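Local coordinates for protein mandelate racemase/muconate lactonizing enzyme (Roseovarius nubinhibens, PDB 2QDD) that is of unknown function but, as a mandelate racemase/muconate lactonizing enzyme relative in the enolase superfamily, probably catalyses a magnesium-dependent reaction on a carboxylate substrate, at residues Pro76-Leu81 with Asp87-Val92; Gly151-Ala156 with Gly186-His191. One frame throughout, in Å; residues are numbered along the deposited sequence.

Contact 1 (Pro76-Leu81 with Asp87-Val92); sequences PHLLGL and DHVNRV
The amide N of V92 bonds the carbonyl O of H88 at 3.0 Å, and this helical turn presents V92, H88 and V89 to L81. The setting is a helical hairpin in the N-terminal capping domain of the enolase superfamily: helix 64-78 ends in a tight turn, and after a short further loop helix 86-96 runs back alongside. The turn, type II from L78 to L81, is closed by L81 N on L78 O at 3.2 Å, with G80 taking the positive phi of 95° in its third position; I5 of strand 5-22 adds backbone hydrogen bonds to G80 and L81.

L81 carries most of the packing, its two methyls parting to different neighbours. L81 CD1 lies 4.0 Å from V89 CG2 and 4.2 Å from V92 CG1, the latter pair meeting tip to tip. L81 CD2 comes obliquely to the H88 ring, 3.9 Å from H88 NE2. The H88 ring leans along the helix toward V92, its CG opposite the backbone N (chi1 171°), and V92 CG2 sits over one face near the rim. Deeper in the domain, L78 CD2 makes a looser approach to V89 CG1; L78 also packs on I107 and V89 on C111, both of helix 101-119. Other copies of the protein reach this contact: H88 packs on E130 of a second subunit, and the H77 ring meets that of H57 of a third. At the end of helix 64-78, the methyl CG1 of V92 reaches the backbone O of H77 at 4.1 Å.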
ATOM      1  N   PRO A  76      24.746   9.869 -39.362  1.00 31.05           N
ATOM      2  CA  PRO A  76      25.892  10.762 -39.078  1.00 31.52           C
ATOM      3  C   PRO A  76      26.569  10.553 -37.719  1.00 35.59           C
ATOM      4  O   PRO A  76      27.751  10.875 -37.559  1.00 40.15           O
ATOM      5  CB  PRO A  76      25.270  12.166 -39.130  1.00 30.69           C
ATOM      6  CG  PRO A  76      24.078  12.021 -39.989  1.00 34.63           C
ATOM      7  CD  PRO A  76      23.539  10.653 -39.704  1.00 29.20           C
ATOM      8  N   HIS A  77      25.821  10.014 -36.758  1.00 36.16           N
ATOM      9  CA  HIS A  77      26.297   9.860 -35.393  1.00 31.65           C
ATOM     10  C   HIS A  77      26.913   8.495 -35.139  1.00 29.31           C
ATOM     11  O   HIS A  77      27.745   8.345 -34.246  1.00 36.80           O
ATOM     12  CB  HIS A  77      25.168  10.173 -34.412  1.00 29.25           C
ATOM     13  CG  HIS A  77      24.560  11.526 -34.628  1.00 34.66           C
ATOM     14  ND1 HIS A  77      23.403  11.717 -35.356  1.00 31.85           N
ATOM     15  CD2 HIS A  77      24.971  12.759 -34.244  1.00 31.59           C
ATOM     16  CE1 HIS A  77      23.119  13.007 -35.394  1.00 33.65           C
ATOM     17  NE2 HIS A  77      24.053  13.660 -34.727  1.00 35.66           N
ATOM     18  N   LEU A  78      26.513   7.510 -35.942  1.00 34.28           N
ATOM     19  CA  LEU A  78      27.055   6.150 -35.870  1.00 35.00           C
ATOM     20  C   LEU A  78      28.379   5.991 -36.612  1.00 38.93           C
ATOM     21  O   LEU A  78      29.226   5.185 -36.215  1.00 37.97           O
ATOM     22  CB  LEU A  78      26.049   5.138 -36.418  1.00 29.89           C
ATOM     23  CG  LEU A  78      24.697   5.070 -35.711  1.00 44.90           C
ATOM     24  CD1 LEU A  78      23.699   4.310 -36.572  1.00 52.46           C
ATOM     25  CD2 LEU A  78      24.828   4.444 -34.325  1.00 50.08           C
ATOM     26  N   LEU A  79      28.533   6.745 -37.700  1.00 38.07           N
ATOM     27  CA  LEU A  79      29.810   6.878 -38.398  1.00 39.40           C
ATOM     28  C   LEU A  79      30.905   7.348 -37.440  1.00 37.78           C
ATOM     29  O   LEU A  79      30.749   8.356 -36.746  1.00 39.45           O
ATOM     30  CB  LEU A  79      29.669   7.853 -39.576  1.00 37.10           C
ATOM     31  CG  LEU A  79      29.452   7.362 -41.016  1.00 39.05           C
ATOM     32  CD1 LEU A  79      28.964   5.915 -41.146  1.00 36.88           C
ATOM     33  CD2 LEU A  79      28.535   8.317 -41.763  1.00 29.87           C
ATOM     34  N   GLY A  80      31.994   6.586 -37.386  1.00 36.62           N
ATOM     35  CA  GLY A  80      33.123   6.917 -36.524  1.00 34.48           C
ATOM     36  C   GLY A  80      33.140   6.240 -35.163  1.00 35.37           C
ATOM     37  O   GLY A  80      34.149   6.298 -34.455  1.00 42.16           O
ATOM     38  N   LEU A  81      32.031   5.609 -34.785  1.00 36.03           N
ATOM     39  CA  LEU A  81      31.965   4.866 -33.524  1.00 35.71           C
ATOM     40  C   LEU A  81      32.745   3.556 -33.615  1.00 37.21           C
ATOM     41  O   LEU A  81      32.810   2.934 -34.684  1.00 35.32           O
ATOM     42  CB  LEU A  81      30.514   4.576 -33.122  1.00 31.04           C
ATOM     43  CG  LEU A  81      29.543   5.719 -32.820  1.00 31.37           C
ATOM     44  CD1 LEU A  81      28.208   5.161 -32.355  1.00 32.70           C
ATOM     45  CD2 LEU A  81      30.083   6.706 -31.804  1.00 34.17           C
ATOM     46  N   ASP A  87      27.444  -0.959 -25.270  1.00 32.45           N
ATOM     47  CA  ASP A  87      26.665  -0.101 -24.387  1.00 30.66           C
ATOM     48  C   ASP A  87      26.800   1.363 -24.783  1.00 32.27           C
ATOM     49  O   ASP A  87      25.825   2.110 -24.731  1.00 36.91           O
ATOM     50  CB  ASP A  87      27.074  -0.296 -22.925  1.00 31.63           C
ATOM     51  CG  ASP A  87      26.708  -1.672 -22.385  1.00 45.41           C
ATOM     52  OD1 ASP A  87      25.550  -2.116 -22.558  1.00 54.37           O
ATOM     53  OD2 ASP A  87      27.584  -2.315 -21.771  1.00 57.24           O
ATOM     54  N   HIS A  88      28.005   1.760 -25.193  1.00 31.69           N
ATOM     55  CA  HIS A  88      28.257   3.118 -25.682  1.00 30.69           C
ATOM     56  C   HIS A  88      27.500   3.457 -26.968  1.00 28.56           C
ATOM     57  O   HIS A  88      26.954   4.548 -27.092  1.00 29.62           O
ATOM     58  CB  HIS A  88      29.752   3.352 -25.880  1.00 30.53           C
ATOM     59  CG  HIS A  88      30.069   4.634 -26.582  1.00 35.57           C
ATOM     60  ND1 HIS A  88      29.950   5.863 -25.969  1.00 37.80           N
ATOM     61  CD2 HIS A  88      30.495   4.880 -27.843  1.00 33.73           C
ATOM     62  CE1 HIS A  88      30.294   6.811 -26.823  1.00 44.03           C
ATOM     63  NE2 HIS A  88      30.629   6.241 -27.967  1.00 43.40           N
ATOM     64  N   VAL A  89      27.479   2.518 -27.914  1.00 29.98           N
ATOM     65  CA  VAL A  89      26.718   2.662 -29.155  1.00 28.21           C
ATOM     66  C   VAL A  89      25.228   2.867 -28.859  1.00 30.39           C
ATOM     67  O   VAL A  89      24.590   3.742 -29.454  1.00 32.28           O
ATOM     68  CB  VAL A  89      26.964   1.453 -30.116  1.00 28.99           C
ATOM     69  CG1 VAL A  89      25.938   1.403 -31.255  1.00 30.78           C
ATOM     70  CG2 VAL A  89      28.371   1.516 -30.687  1.00 33.95           C
ATOM     71  N   ASN A  90      24.697   2.082 -27.917  1.00 31.54           N
ATOM     72  CA  ASN A  90      23.316   2.231 -27.446  1.00 27.58           C
ATOM     73  C   ASN A  90      22.997   3.580 -26.815  1.00 26.22           C
ATOM     74  O   ASN A  90      21.953   4.171 -27.108  1.00 29.86           O
ATOM     75  CB  ASN A  90      22.942   1.094 -26.499  1.00 32.81           C
ATOM     76  CG  ASN A  90      22.622  -0.188 -27.238  1.00 38.24           C
ATOM     77  OD1 ASN A  90      21.473  -0.435 -27.603  1.00 34.51           O
ATOM     78  ND2 ASN A  90      23.641  -1.004 -27.477  1.00 46.97           N
ATOM     79  N   ARG A  91      23.908   4.059 -25.970  1.00 26.12           N
ATOM     80  CA  ARG A  91      23.839   5.397 -25.378  1.00 29.32           C
ATOM     81  C   ARG A  91      23.766   6.531 -26.398  1.00 30.02           C
ATOM     82  O   ARG A  91      22.926   7.419 -26.272  1.00 33.23           O
ATOM     83  CB  ARG A  91      25.011   5.631 -24.421  1.00 24.75           C
ATOM     84  CG  ARG A  91      24.842   4.940 -23.081  1.00 30.67           C
ATOM     85  CD  ARG A  91      25.848   5.439 -22.058  1.00 31.53           C
ATOM     86  NE  ARG A  91      27.201   4.916 -22.272  1.00 37.42           N
ATOM     87  CZ  ARG A  91      27.641   3.721 -21.871  1.00 44.16           C
ATOM     88  NH1 ARG A  91      26.839   2.871 -21.230  1.00 34.25           N
ATOM     89  NH2 ARG A  91      28.900   3.372 -22.120  1.00 33.86           N
ATOM     90  N   VAL A  92      24.648   6.491 -27.395  1.00 31.31           N
ATOM     91  CA  VAL A  92      24.638   7.449 -28.506  1.00 26.79           C
ATOM     92  C   VAL A  92      23.306   7.452 -29.263  1.00 31.03           C
ATOM     93  O   VAL A  92      22.706   8.514 -29.444  1.00 32.29           O
ATOM     94  CB  VAL A  92      25.843   7.223 -29.466  1.00 28.73           C
ATOM     95  CG1 VAL A  92      25.701   8.059 -30.738  1.00 23.37           C
ATOM     96  CG2 VAL A  92      27.160   7.558 -28.749  1.00 22.20           C
TER

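Contact 2 (Gly151-Ala156 with Gly186-His191); sequences GLIAEA and GLPDGH
I153 meets the loop through one methyl, CG2, which lies 4.1 Å from P188 CD and 4.2 Å from L187 CD2. The I153 side chain crosses that of L187 at about a right angle and runs obliquely to the proline ring. Both contacts are between apolar side chains. CG2 stands anti to the backbone N of I153, which brings this branch, rather than the CG1 arm, to the loop. Both segments belong to the C-terminal domain, a modified TIM barrel of the enolase superfamily: helix 146-159 lies on the outside, and residues 186-191 lead from helix 173-185 back into strand 192-196. I153 and L187 also reach the barrel wall, on I141 of strand 135-141 and H164 of strand 163-167 respectively. Beyond the first shell, P188 opens a type II turn to H191, in which G190 has a phi of 89° and H191 N makes a weak bond to P188 O at 3.3 Å. The turn folds the H191 ring under the proline, with P188 CG 3.5 Å above the centre of the imidazole. H191 ND1 is hydrogen-bonded to H164 NE2, the two ring planes differing by about 5°.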
ATOM      1  N   GLY A 151      -8.101 -29.939 -35.040  1.00 60.90           N
ATOM      2  CA  GLY A 151      -7.582 -30.540 -36.269  1.00 58.84           C
ATOM      3  C   GLY A 151      -6.266 -29.937 -36.729  1.00 57.06           C
ATOM      4  O   GLY A 151      -5.367 -30.661 -37.166  1.00 57.11           O
ATOM      5  N   LEU A 152      -6.156 -28.611 -36.630  1.00 52.96           N
ATOM      6  CA  LEU A 152      -4.901 -27.897 -36.886  1.00 54.21           C
ATOM      7  C   LEU A 152      -3.774 -28.264 -35.913  1.00 50.81           C
ATOM      8  O   LEU A 152      -2.601 -28.229 -36.283  1.00 52.36           O
ATOM      9  CB  LEU A 152      -5.126 -26.380 -36.872  1.00 55.41           C
ATOM     10  CG  LEU A 152      -5.796 -25.704 -38.074  1.00 55.34           C
ATOM     11  CD1 LEU A 152      -6.249 -24.299 -37.700  1.00 57.51           C
ATOM     12  CD2 LEU A 152      -4.878 -25.658 -39.294  1.00 59.51           C
ATOM     13  N   ILE A 153      -4.145 -28.609 -34.680  1.00 48.85           N
ATOM     14  CA  ILE A 153      -3.200 -29.024 -33.635  1.00 48.16           C
ATOM     15  C   ILE A 153      -2.627 -30.416 -33.926  1.00 48.96           C
ATOM     16  O   ILE A 153      -1.414 -30.634 -33.806  1.00 44.70           O
ATOM     17  CB  ILE A 153      -3.856 -28.936 -32.212  1.00 47.11           C
ATOM     18  CG1 ILE A 153      -3.762 -27.505 -31.673  1.00 38.76           C
ATOM     19  CG2 ILE A 153      -3.238 -29.926 -31.215  1.00 41.21           C
ATOM     20  CD1 ILE A 153      -4.732 -27.204 -30.547  1.00 32.69           C
ATOM     21  N   ALA A 154      -3.503 -31.338 -34.334  1.00 52.80           N
ATOM     22  CA  ALA A 154      -3.103 -32.680 -34.775  1.00 56.38           C
ATOM     23  C   ALA A 154      -2.219 -32.651 -36.029  1.00 55.38           C
ATOM     24  O   ALA A 154      -1.297 -33.463 -36.165  1.00 57.05           O
ATOM     25  CB  ALA A 154      -4.331 -33.554 -35.001  1.00 55.77           C
ATOM     26  N   GLU A 155      -2.508 -31.705 -36.924  1.00 53.05           N
ATOM     27  CA  GLU A 155      -1.652 -31.395 -38.067  1.00 57.78           C
ATOM     28  C   GLU A 155      -0.269 -30.891 -37.634  1.00 54.50           C
ATOM     29  O   GLU A 155       0.749 -31.303 -38.195  1.00 55.59           O
ATOM     30  CB  GLU A 155      -2.341 -30.359 -38.957  1.00 57.46           C
ATOM     31  CG  GLU A 155      -1.803 -30.275 -40.376  1.00 69.58           C
ATOM     32  CD  GLU A 155      -2.479 -29.183 -41.192  1.00 71.36           C
ATOM     33  OE1 GLU A 155      -1.769 -28.267 -41.665  1.00 79.67           O
ATOM     34  OE2 GLU A 155      -3.719 -29.239 -41.362  1.00 78.21           O
ATOM     35  N   ALA A 156      -0.249 -30.010 -36.635  1.00 52.17           N
ATOM     36  CA  ALA A 156       0.989 -29.421 -36.120  1.00 48.49           C
ATOM     37  C   ALA A 156       1.843 -30.443 -35.384  1.00 45.27           C
ATOM     38  O   ALA A 156       3.070 -30.433 -35.502  1.00 41.78           O
ATOM     39  CB  ALA A 156       0.675 -28.239 -35.213  1.00 48.62           C
ATOM     40  N   GLY A 186      -8.309 -31.568 -25.287  1.00 60.29           N
ATOM     41  CA  GLY A 186      -7.987 -32.407 -26.440  1.00 60.07           C
ATOM     42  C   GLY A 186      -6.563 -32.282 -26.952  1.00 62.79           C
ATOM     43  O   GLY A 186      -6.290 -32.579 -28.118  1.00 64.44           O
ATOM     44  N   LEU A 187      -5.652 -31.842 -26.087  1.00 64.11           N
ATOM     45  CA  LEU A 187      -4.221 -31.901 -26.383  1.00 64.27           C
ATOM     46  C   LEU A 187      -3.709 -33.341 -26.351  1.00 66.26           C
ATOM     47  O   LEU A 187      -4.114 -34.127 -25.485  1.00 65.63           O
ATOM     48  CB  LEU A 187      -3.416 -31.047 -25.398  1.00 62.35           C
ATOM     49  CG  LEU A 187      -3.095 -29.590 -25.739  1.00 59.80           C
ATOM     50  CD1 LEU A 187      -2.164 -29.028 -24.683  1.00 60.46           C
ATOM     51  CD2 LEU A 187      -2.477 -29.438 -27.122  1.00 56.07           C
ATOM     52  N   PRO A 188      -2.820 -33.694 -27.301  1.00 66.49           N
ATOM     53  CA  PRO A 188      -1.961 -34.872 -27.158  1.00 65.46           C
ATOM     54  C   PRO A 188      -1.023 -34.775 -25.951  1.00 65.94           C
ATOM     55  O   PRO A 188      -0.740 -33.671 -25.474  1.00 64.79           O
ATOM     56  CB  PRO A 188      -1.164 -34.898 -28.470  1.00 66.78           C
ATOM     57  CG  PRO A 188      -1.312 -33.541 -29.064  1.00 64.60           C
ATOM     58  CD  PRO A 188      -2.611 -33.002 -28.587  1.00 66.72           C
ATOM     59  N   ASP A 189      -0.561 -35.929 -25.469  1.00 64.74           N
ATOM     60  CA  ASP A 189       0.196 -36.021 -24.221  1.00 63.51           C
ATOM     61  C   ASP A 189       1.588 -35.421 -24.369  1.00 60.84           C
ATOM     62  O   ASP A 189       2.278 -35.673 -25.361  1.00 59.91           O
ATOM     63  CB  ASP A 189       0.313 -37.477 -23.764  1.00 69.10           C
ATOM     64  CG  ASP A 189      -1.036 -38.132 -23.542  1.00 76.72           C
ATOM     65  OD1 ASP A 189      -1.525 -38.110 -22.393  1.00 80.05           O
ATOM     66  OD2 ASP A 189      -1.605 -38.671 -24.518  1.00 83.44           O
ATOM     67  N   GLY A 190       1.985 -34.617 -23.383  1.00 58.81           N
ATOM     68  CA  GLY A 190       3.287 -33.941 -23.385  1.00 54.77           C
ATOM     69  C   GLY A 190       3.289 -32.575 -24.055  1.00 50.07           C
ATOM     70  O   GLY A 190       4.246 -31.808 -23.916  1.00 50.27           O
ATOM     71  N   HIS A 191       2.212 -32.276 -24.777  1.00 44.70           N
ATOM     72  CA  HIS A 191       2.097 -31.042 -25.550  1.00 46.73           C
ATOM     73  C   HIS A 191       1.603 -29.879 -24.679  1.00 45.18           C
ATOM     74  O   HIS A 191       0.932 -30.101 -23.666  1.00 45.32           O
ATOM     75  CB  HIS A 191       1.166 -31.246 -26.752  1.00 47.05           C
ATOM     76  CG  HIS A 191       1.735 -32.132 -27.820  1.00 53.00           C
ATOM     77  ND1 HIS A 191       1.968 -31.692 -29.106  1.00 59.29           N
ATOM     78  CD2 HIS A 191       2.109 -33.434 -27.797  1.00 54.46           C
ATOM     79  CE1 HIS A 191       2.465 -32.683 -29.825  1.00 58.09           C
ATOM     80  NE2 HIS A 191       2.562 -33.750 -29.054  1.00 56.14           N
TER

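How the contacts relate
From the N terminus, the chain first builds the capping domain, where contact 1 closes a very short loop: five residues separate P76-L81 from D87-V92, joining the end of helix 64-78 to helix 86-96. That contact is complete before contact 2 opens in the barrel domain. There a longer excursion, through the rest of helix 146-159, strand 163-167 and helix 173-185, is closed when the loop G186-H191 returns to the first of these helices on its way into strand 192-196. The two closures are in series and neither nest nor cross. They lie on opposite sides of the chain's centre, with nearest atoms about 36 Å apart.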